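DegT/DnrJ/EryC1/StrS aminotransferase (Brucella abortus 2308, PDB 4QGR) probably acts as a pyridoxal-phosphate-dependent aminotransferase that transfers amino groups between substrates. Local coordinates at residues A128-I131 with E137-A140; D306-Q311 with R352-P357; E315-V320 with Q367-G372. All coordinates share one frame; numbering follows the deposited sequence.

Interaction 1: A128-I131 with E137-A140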
loop_
_atom_site.group_PDB
_atom_site.type_symbol
_atom_site.label_atom_id
_atom_site.label_comp_id
_atom_site.label_asym_id
_atom_site.label_seq_id
_atom_site.Cartn_x
_atom_site.Cartn_y
_atom_site.Cartn_z
ATOM N N ALA A 128 -13.047 26.725 16.192
ATOM C CA ALA A 128 -12.946 27.803 17.171
ATOM C C ALA A 128 -12.446 27.309 18.536
ATOM O O ALA A 128 -11.606 27.972 19.168
ATOM C CB ALA A 128 -14.260 28.578 17.320
ATOM N N ALA A 129 -12.953 26.182 18.998
ATOM C CA ALA A 129 -12.498 25.619 20.277
ATOM C C ALA A 129 -11.023 25.223 20.237
ATOM O O ALA A 129 -10.274 25.453 21.198
ATOM C CB ALA A 129 -13.352 24.434 20.679
ATOM N N THR A 130 -10.587 24.668 19.110
ATOM C CA THR A 130 -9.206 24.281 18.968
ATOM C C THR A 130 -8.329 25.520 19.015
ATOM O O THR A 130 -7.275 25.514 19.669
ATOM C CB THR A 130 -8.967 23.490 17.662
ATOM O OG1 THR A 130 -9.835 22.361 17.639
ATOM C CG2 THR A 130 -7.527 23.026 17.579
ATOM N N ILE A 131 -8.771 26.598 18.383
ATOM C CA ILE A 131 -7.963 27.835 18.427
ATOM C C ILE A 131 -7.913 28.352 19.858
ATOM O O ILE A 131 -6.835 28.713 20.349
ATOM C CB ILE A 131 -8.472 28.877 17.445
ATOM C CG1 ILE A 131 -8.272 28.328 16.023
ATOM C CG2 ILE A 131 -7.749 30.215 17.629
ATOM C CD1 ILE A 131 -8.842 29.184 14.925
ATOM N N GLU A 137 -2.659 23.533 16.089
ATOM C CA GLU A 137 -2.994 24.481 15.034
ATOM C C GLU A 137 -3.927 23.779 14.047
ATOM O O GLU A 137 -3.579 22.727 13.520
ATOM C CB GLU A 137 -1.741 24.911 14.286
ATOM C CG GLU A 137 -2.007 26.080 13.338
ATOM C CD GLU A 137 -0.819 26.443 12.476
ATOM O OE1 GLU A 137 0.353 26.071 12.801
ATOM O OE2 GLU A 137 -1.076 27.121 11.461
ATOM N N PRO A 138 -5.116 24.348 13.807
ATOM C CA PRO A 138 -5.952 23.783 12.741
ATOM C C PRO A 138 -5.237 23.818 11.407
ATOM O O PRO A 138 -4.666 24.870 11.015
ATOM C CB PRO A 138 -7.186 24.707 12.717
ATOM C CG PRO A 138 -7.118 25.504 13.956
ATOM C CD PRO A 138 -5.700 25.567 14.391
ATOM N N LYS A 139 -5.220 22.682 10.718
ATOM C CA LYS A 139 -4.592 22.621 9.391
ATOM C C LYS A 139 -5.481 22.124 8.263
ATOM O O LYS A 139 -5.329 22.579 7.133
ATOM C CB LYS A 139 -3.349 21.748 9.424
ATOM C CG LYS A 139 -2.176 22.393 10.112
ATOM C CD LYS A 139 -1.554 23.491 9.271
ATOM C CE LYS A 139 -0.237 23.864 9.923
ATOM N NZ LYS A 139 0.610 24.729 9.056
ATOM N N ALA A 140 -6.354 21.183 8.543
ATOM C CA ALA A 140 -7.133 20.544 7.484
ATOM C C ALA A 140 -8.484 20.039 7.926
ATOM O O ALA A 140 -8.747 19.844 9.110
ATOM C CB ALA A 140 -6.331 19.393 6.881
#
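Ile-131 and Pro-138 meet at the end of a beta-alpha-beta crossover in the large domain. The crossover leaves strand 105-109, passes through helix 120-133 and enters the parallel strand 137-141. In the sheet, strand 83-88 lies between these two strands. The contact joins the last turns of the helix to the start of the new strand. The two chains stand well apart here, with Thr-130 CA and Pro-138 CA separated by 7.0 Å, and only side chains bridge the gap. The Pro-138 side chain starts out toward the helix. Its CG atom does most of the touching. Ile-131 CG1 lies 3.7 Å from Pro-138 CG and 4.1 Å from Pro-138 CD. Ile-131 swings its CG1 branch to the side of its backbone N (chi1 -65°), which carries this branch to the proline. The two side chains cross at about a right angle, and Ile-131 lies at the exposed border of the contact. Thr-130 adds a looser touch from the buried side, where its CG2 is 4.4 Å from Pro-138 CG. Its hydroxyl OG1 is hydrogen-bonded to Ala-126 O in the same helix. Phe-86 of strand 83-88 touches both Thr-130 and Pro-138. Such a helix laid against a mostly parallel sheet is typical of the large domain of fold type I pyridoxal-phosphate enzymes.

Interaction 2: D306-Q311 with R352-P357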
loop_
_atom_site.group_PDB
_atom_site.type_symbol
_atom_site.label_atom_id
_atom_site.label_comp_id
_atom_site.label_asym_id
_atom_site.label_seq_id
_atom_site.Cartn_x
_atom_site.Cartn_y
_atom_site.Cartn_z
ATOM N N ASP A 306 -32.720 -4.385 14.809
ATOM C CA ASP A 306 -32.162 -5.750 14.936
ATOM C C ASP A 306 -33.191 -6.792 14.473
ATOM O O ASP A 306 -32.846 -7.778 13.793
ATOM C CB ASP A 306 -31.722 -6.040 16.358
ATOM C CG ASP A 306 -30.428 -5.330 16.723
ATOM O OD1 ASP A 306 -29.760 -4.766 15.836
ATOM O OD2 ASP A 306 -30.088 -5.348 17.914
ATOM N N GLY A 307 -34.440 -6.565 14.855
ATOM C CA GLY A 307 -35.582 -7.399 14.407
ATOM C C GLY A 307 -35.732 -7.429 12.890
ATOM O O GLY A 307 -35.974 -8.485 12.286
ATOM N N LEU A 308 -35.643 -6.251 12.275
ATOM C CA LEU A 308 -35.736 -6.124 10.824
ATOM C C LEU A 308 -34.631 -6.880 10.133
ATOM O O LEU A 308 -34.882 -7.663 9.205
ATOM C CB LEU A 308 -35.712 -4.655 10.398
ATOM C CG LEU A 308 -35.745 -4.420 8.902
ATOM C CD1 LEU A 308 -36.964 -5.082 8.337
ATOM C CD2 LEU A 308 -35.732 -2.964 8.536
ATOM N N LYS A 309 -33.396 -6.664 10.584
ATOM C CA LYS A 309 -32.262 -7.320 9.943
ATOM C C LYS A 309 -32.381 -8.862 10.013
ATOM O O LYS A 309 -32.063 -9.575 9.051
ATOM C CB LYS A 309 -31.001 -6.856 10.626
ATOM C CG LYS A 309 -29.709 -7.479 10.156
ATOM C CD LYS A 309 -28.552 -6.735 10.787
ATOM C CE LYS A 309 -27.255 -7.028 10.091
ATOM N NZ LYS A 309 -26.868 -8.435 10.134
ATOM N N ALA A 310 -32.875 -9.366 11.144
ATOM C CA ALA A 310 -33.034 -10.806 11.321
ATOM C C ALA A 310 -34.132 -11.356 10.402
ATOM O O ALA A 310 -34.018 -12.464 9.873
ATOM C CB ALA A 310 -33.390 -11.104 12.787
ATOM N N GLN A 311 -35.239 -10.622 10.297
ATOM C CA GLN A 311 -36.317 -11.033 9.439
ATOM C C GLN A 311 -35.853 -10.998 7.991
ATOM O O GLN A 311 -36.238 -11.857 7.196
ATOM C CB GLN A 311 -37.544 -10.132 9.644
ATOM C CG GLN A 311 -38.727 -10.474 8.760
ATOM C CD GLN A 311 -39.181 -11.917 8.939
ATOM O OE1 GLN A 311 -39.080 -12.469 10.021
ATOM N NE2 GLN A 311 -39.641 -12.540 7.865
ATOM N N ARG A 352 -30.018 2.210 14.972
ATOM C CA ARG A 352 -31.164 2.242 14.078
ATOM C C ARG A 352 -30.870 2.169 12.576
ATOM O O ARG A 352 -31.788 1.934 11.810
ATOM C CB ARG A 352 -32.040 3.459 14.390
ATOM C CG ARG A 352 -31.364 4.800 14.202
ATOM C CD ARG A 352 -32.232 6.001 14.696
ATOM N NE ARG A 352 -31.620 7.275 14.245
ATOM C CZ ARG A 352 -30.876 8.115 14.993
ATOM N NH1 ARG A 352 -30.671 7.886 16.277
ATOM N NH2 ARG A 352 -30.373 9.236 14.467
ATOM N N ILE A 353 -29.622 2.350 12.160
ATOM C CA ILE A 353 -29.280 2.348 10.721
ATOM C C ILE A 353 -29.117 0.933 10.166
ATOM O O ILE A 353 -28.724 0.002 10.885
ATOM C CB ILE A 353 -28.017 3.191 10.478
ATOM C CG1 ILE A 353 -27.959 3.696 9.030
ATOM C CG2 ILE A 353 -26.758 2.459 10.943
ATOM C CD1 ILE A 353 -26.931 4.788 8.825
ATOM N N LEU A 354 -29.407 0.769 8.880
ATOM C CA LEU A 354 -29.200 -0.501 8.185
ATOM C C LEU A 354 -29.044 -0.270 6.699
ATOM O O LEU A 354 -29.754 0.551 6.138
ATOM C CB LEU A 354 -30.392 -1.417 8.451
ATOM C CG LEU A 354 -30.249 -2.857 7.910
ATOM C CD1 LEU A 354 -29.090 -3.595 8.568
ATOM C CD2 LEU A 354 -31.550 -3.626 8.085
ATOM N N SER A 355 -28.064 -0.930 6.081
ATOM C CA SER A 355 -27.870 -0.838 4.648
ATOM C C SER A 355 -28.421 -2.067 3.915
ATOM O O SER A 355 -28.277 -3.188 4.375
ATOM C CB SER A 355 -26.401 -0.596 4.302
ATOM O OG SER A 355 -25.925 0.567 4.986
ATOM N N LEU A 356 -29.138 -1.824 2.822
ATOM C CA LEU A 356 -29.870 -2.872 2.065
ATOM C C LEU A 356 -29.099 -3.219 0.784
ATOM O O LEU A 356 -28.268 -2.437 0.331
ATOM C CB LEU A 356 -31.252 -2.339 1.658
ATOM C CG LEU A 356 -32.098 -1.768 2.787
ATOM C CD1 LEU A 356 -33.468 -1.341 2.256
ATOM C CD2 LEU A 356 -32.258 -2.842 3.875
ATOM N N PRO A 357 -29.378 -4.378 0.173
ATOM C CA PRO A 357 -28.739 -4.689 -1.082
ATOM C C PRO A 357 -28.845 -3.529 -2.074
ATOM O O PRO A 357 -29.895 -2.939 -2.244
ATOM C CB PRO A 357 -29.509 -5.909 -1.576
ATOM C CG PRO A 357 -29.955 -6.587 -0.292
ATOM C CD PRO A 357 -30.313 -5.441 0.606
#
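Lys-309 and Leu-354 mark the closest backbone approach of helix 305-314 and strand 353-356, with 7.7 Å between Lys-309 CA and Leu-354 CA. The strand pairs antiparallel with strand 298-301, and the helix packs on this small two-stranded sheet. This is the helix-on-sheet layering of the smaller, C-terminal part of the fold. At that spacing the backbones do not meet, and the contact is made by apolar groups. Leu-354 points toward the helix and carries most of it. Its CG stands anti to the backbone N (chi1 -174°), which sends both methyls forward. The CD1 methyl lies against the aliphatic chain of Lys-309, with Leu-354 CD1 to Lys-309 CD at 3.9 Å. Leu-354 CD2 lies at the root of the same side chain, 4.1 Å from Lys-309 CB. The lysine chain crosses the leucine at about a right angle. It then bends at chi4 (-61°), and its amino end leads away from the strand. Leu-354 is also covered by Arg-305 and Leu-312 of the same helix. Leu-308 closes the buried side, where Ile-300 and Phe-377 also touch it. There one methyl faces another, Leu-308 CD2 and Leu-354 CD2, at 4.3 Å.

Interaction 3: E315-V320 with Q367-G372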
loop_
_atom_site.group_PDB
_atom_site.type_symbol
_atom_site.label_atom_id
_atom_site.label_comp_id
_atom_site.label_asym_id
_atom_site.label_seq_id
_atom_site.Cartn_x
_atom_site.Cartn_y
_atom_site.Cartn_z
ATOM N N GLU A 315 -35.518 -14.371 5.409
ATOM C CA GLU A 315 -36.056 -14.424 4.058
ATOM C C GLU A 315 -34.965 -14.424 3.004
ATOM O O GLU A 315 -35.244 -14.225 1.826
ATOM C CB GLU A 315 -37.001 -13.247 3.807
ATOM C CG GLU A 315 -38.283 -13.283 4.620
ATOM C CD GLU A 315 -39.215 -14.403 4.210
ATOM O OE1 GLU A 315 -39.204 -14.818 3.019
ATOM O OE2 GLU A 315 -39.913 -14.916 5.109
ATOM N N GLY A 316 -33.722 -14.689 3.396
ATOM C CA GLY A 316 -32.627 -14.804 2.420
ATOM C C GLY A 316 -32.095 -13.485 1.897
ATOM O O GLY A 316 -31.464 -13.437 0.824
ATOM N N ILE A 317 -32.313 -12.407 2.651
ATOM C CA ILE A 317 -31.884 -11.073 2.218
ATOM C C ILE A 317 -30.745 -10.615 3.127
ATOM O O ILE A 317 -30.944 -10.483 4.335
ATOM C CB ILE A 317 -33.070 -10.075 2.252
ATOM C CG1 ILE A 317 -34.160 -10.514 1.271
ATOM C CG2 ILE A 317 -32.595 -8.666 1.959
ATOM C CD1 ILE A 317 -35.549 -10.025 1.635
ATOM N N PRO A 318 -29.546 -10.411 2.557
ATOM C CA PRO A 318 -28.438 -9.879 3.356
ATOM C C PRO A 318 -28.599 -8.390 3.604
ATOM O O PRO A 318 -29.218 -7.673 2.777
ATOM C CB PRO A 318 -27.227 -10.127 2.464
ATOM C CG PRO A 318 -27.792 -10.010 1.067
ATOM C CD PRO A 318 -29.134 -10.652 1.155
ATOM N N SER A 319 -28.065 -7.937 4.741
ATOM C CA SER A 319 -28.037 -6.494 5.053
ATOM C C SER A 319 -26.876 -6.265 6.003
ATOM O O SER A 319 -26.426 -7.194 6.680
ATOM C CB SER A 319 -29.350 -6.045 5.660
ATOM O OG SER A 319 -29.633 -6.682 6.920
ATOM N N VAL A 320 -26.382 -5.030 6.064
ATOM C CA VAL A 320 -25.178 -4.739 6.852
ATOM C C VAL A 320 -25.374 -3.418 7.585
ATOM O O VAL A 320 -25.944 -2.486 7.046
ATOM C CB VAL A 320 -23.947 -4.585 5.947
ATOM C CG1 VAL A 320 -22.646 -4.445 6.762
ATOM C CG2 VAL A 320 -23.852 -5.788 5.051
ATOM N N GLN A 367 -35.862 -6.599 -5.607
ATOM C CA GLN A 367 -36.251 -5.384 -4.924
ATOM C C GLN A 367 -37.664 -5.464 -4.359
ATOM O O GLN A 367 -37.889 -5.109 -3.202
ATOM C CB GLN A 367 -36.095 -4.175 -5.840
ATOM C CG GLN A 367 -36.204 -2.873 -5.104
ATOM C CD GLN A 367 -35.642 -1.697 -5.880
ATOM O OE1 GLN A 367 -35.700 -1.650 -7.099
ATOM N NE2 GLN A 367 -35.091 -0.735 -5.162
ATOM N N ASP A 368 -38.615 -5.957 -5.148
ATOM C CA ASP A 368 -39.970 -6.138 -4.639
ATOM C C ASP A 368 -40.010 -7.014 -3.391
ATOM O O ASP A 368 -40.769 -6.761 -2.481
ATOM C CB ASP A 368 -40.885 -6.762 -5.710
ATOM C CG ASP A 368 -41.169 -5.815 -6.878
ATOM O OD1 ASP A 368 -40.868 -4.605 -6.789
ATOM O OD2 ASP A 368 -41.676 -6.296 -7.902
ATOM N N LYS A 369 -39.206 -8.065 -3.379
ATOM C CA LYS A 369 -39.189 -8.991 -2.271
ATOM C C LYS A 369 -38.663 -8.278 -1.031
ATOM O O LYS A 369 -39.231 -8.399 0.084
ATOM C CB LYS A 369 -38.314 -10.195 -2.602
ATOM C CG LYS A 369 -38.363 -11.274 -1.542
ATOM C CD LYS A 369 -37.202 -12.248 -1.665
ATOM C CE LYS A 369 -37.490 -13.482 -0.818
ATOM N NZ LYS A 369 -36.291 -14.376 -0.712
ATOM N N ILE A 370 -37.599 -7.500 -1.234
ATOM C CA ILE A 370 -36.994 -6.764 -0.131
ATOM C C ILE A 370 -38.013 -5.768 0.409
ATOM O O ILE A 370 -38.259 -5.711 1.601
ATOM C CB ILE A 370 -35.690 -6.054 -0.573
ATOM C CG1 ILE A 370 -34.597 -7.069 -0.956
ATOM C CG2 ILE A 370 -35.171 -5.148 0.519
ATOM C CD1 ILE A 370 -33.512 -6.517 -1.838
ATOM N N ILE A 371 -38.613 -4.986 -0.476
ATOM C CA ILE A 371 -39.648 -4.032 -0.062
ATOM C C ILE A 371 -40.747 -4.741 0.732
ATOM O O ILE A 371 -41.206 -4.242 1.747
ATOM C CB ILE A 371 -40.217 -3.253 -1.279
ATOM C CG1 ILE A 371 -39.217 -2.198 -1.705
ATOM C CG2 ILE A 371 -41.559 -2.595 -0.974
ATOM C CD1 ILE A 371 -39.367 -1.760 -3.145
ATOM N N GLY A 372 -41.159 -5.895 0.259
ATOM C CA GLY A 372 -42.265 -6.617 0.870
ATOM C C GLY A 372 -41.941 -7.033 2.297
ATOM O O GLY A 372 -42.778 -6.983 3.176
HETATM O O HOH W 1 -33.765 -13.764 -1.141
#
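Glu-315 and Lys-369 make the polar part of this contact, at the Schellman motif that ends helix 305-314. Gly-316, with positive phi, is the C-prime residue of that motif. The Glu-315 carbonyl faces helix 364-377 and receives Lys-369. The lysine reaches it with a fully extended chain. Lys-369 NZ donates to Glu-315 O at 2.7 Å. The approach is nearly head-on to the carbonyl, with a C=O to NZ angle of 165°. A positive amino group at a helix C terminus should suit the helix dipole. The Glu-315 carboxylate stays near but apart, its OE1 4.8 Å from Lys-369 NZ. Water adds a second link. The amino group donates to a water at 2.6 Å from Lys-369 NZ, and that water donates a weak bond to Gly-316 O. Beside these polar groups lies the apolar part. Ile-317 points toward the helix and lies at a slant across Ile-370. Met-9 and Val-373 also touch Ile-317. The Ile-317 CG2 methyl rests 3.9 Å from Ile-370 CG1. Its CD1 methyl reaches farther over the helix, and Ile-317 CD1 comes within 4.0 Å of Ile-370 CA.

In the fold
Interaction 1 comes first along the chain. It closes the short turn 134-136 between helix 120-133 and strand 137-141, in the large domain. Interactions 2 and 3 follow near the C terminus and cross, since their segments alternate: 306-311, 315-320, 352-357, 367-372. They span 40 and 46 residues of chain. Together they tie helix 305-314 and the chain after it to strand 353-356 and helix 364-377. They touch directly, with Ser-355 N probably hydrogen-bonded to Val-320 O at 2.8 Å. Their centres are about 9 Å apart. The centre of interaction 1 lies about 38 Å from that of interaction 2 and about 45 Å from that of interaction 3.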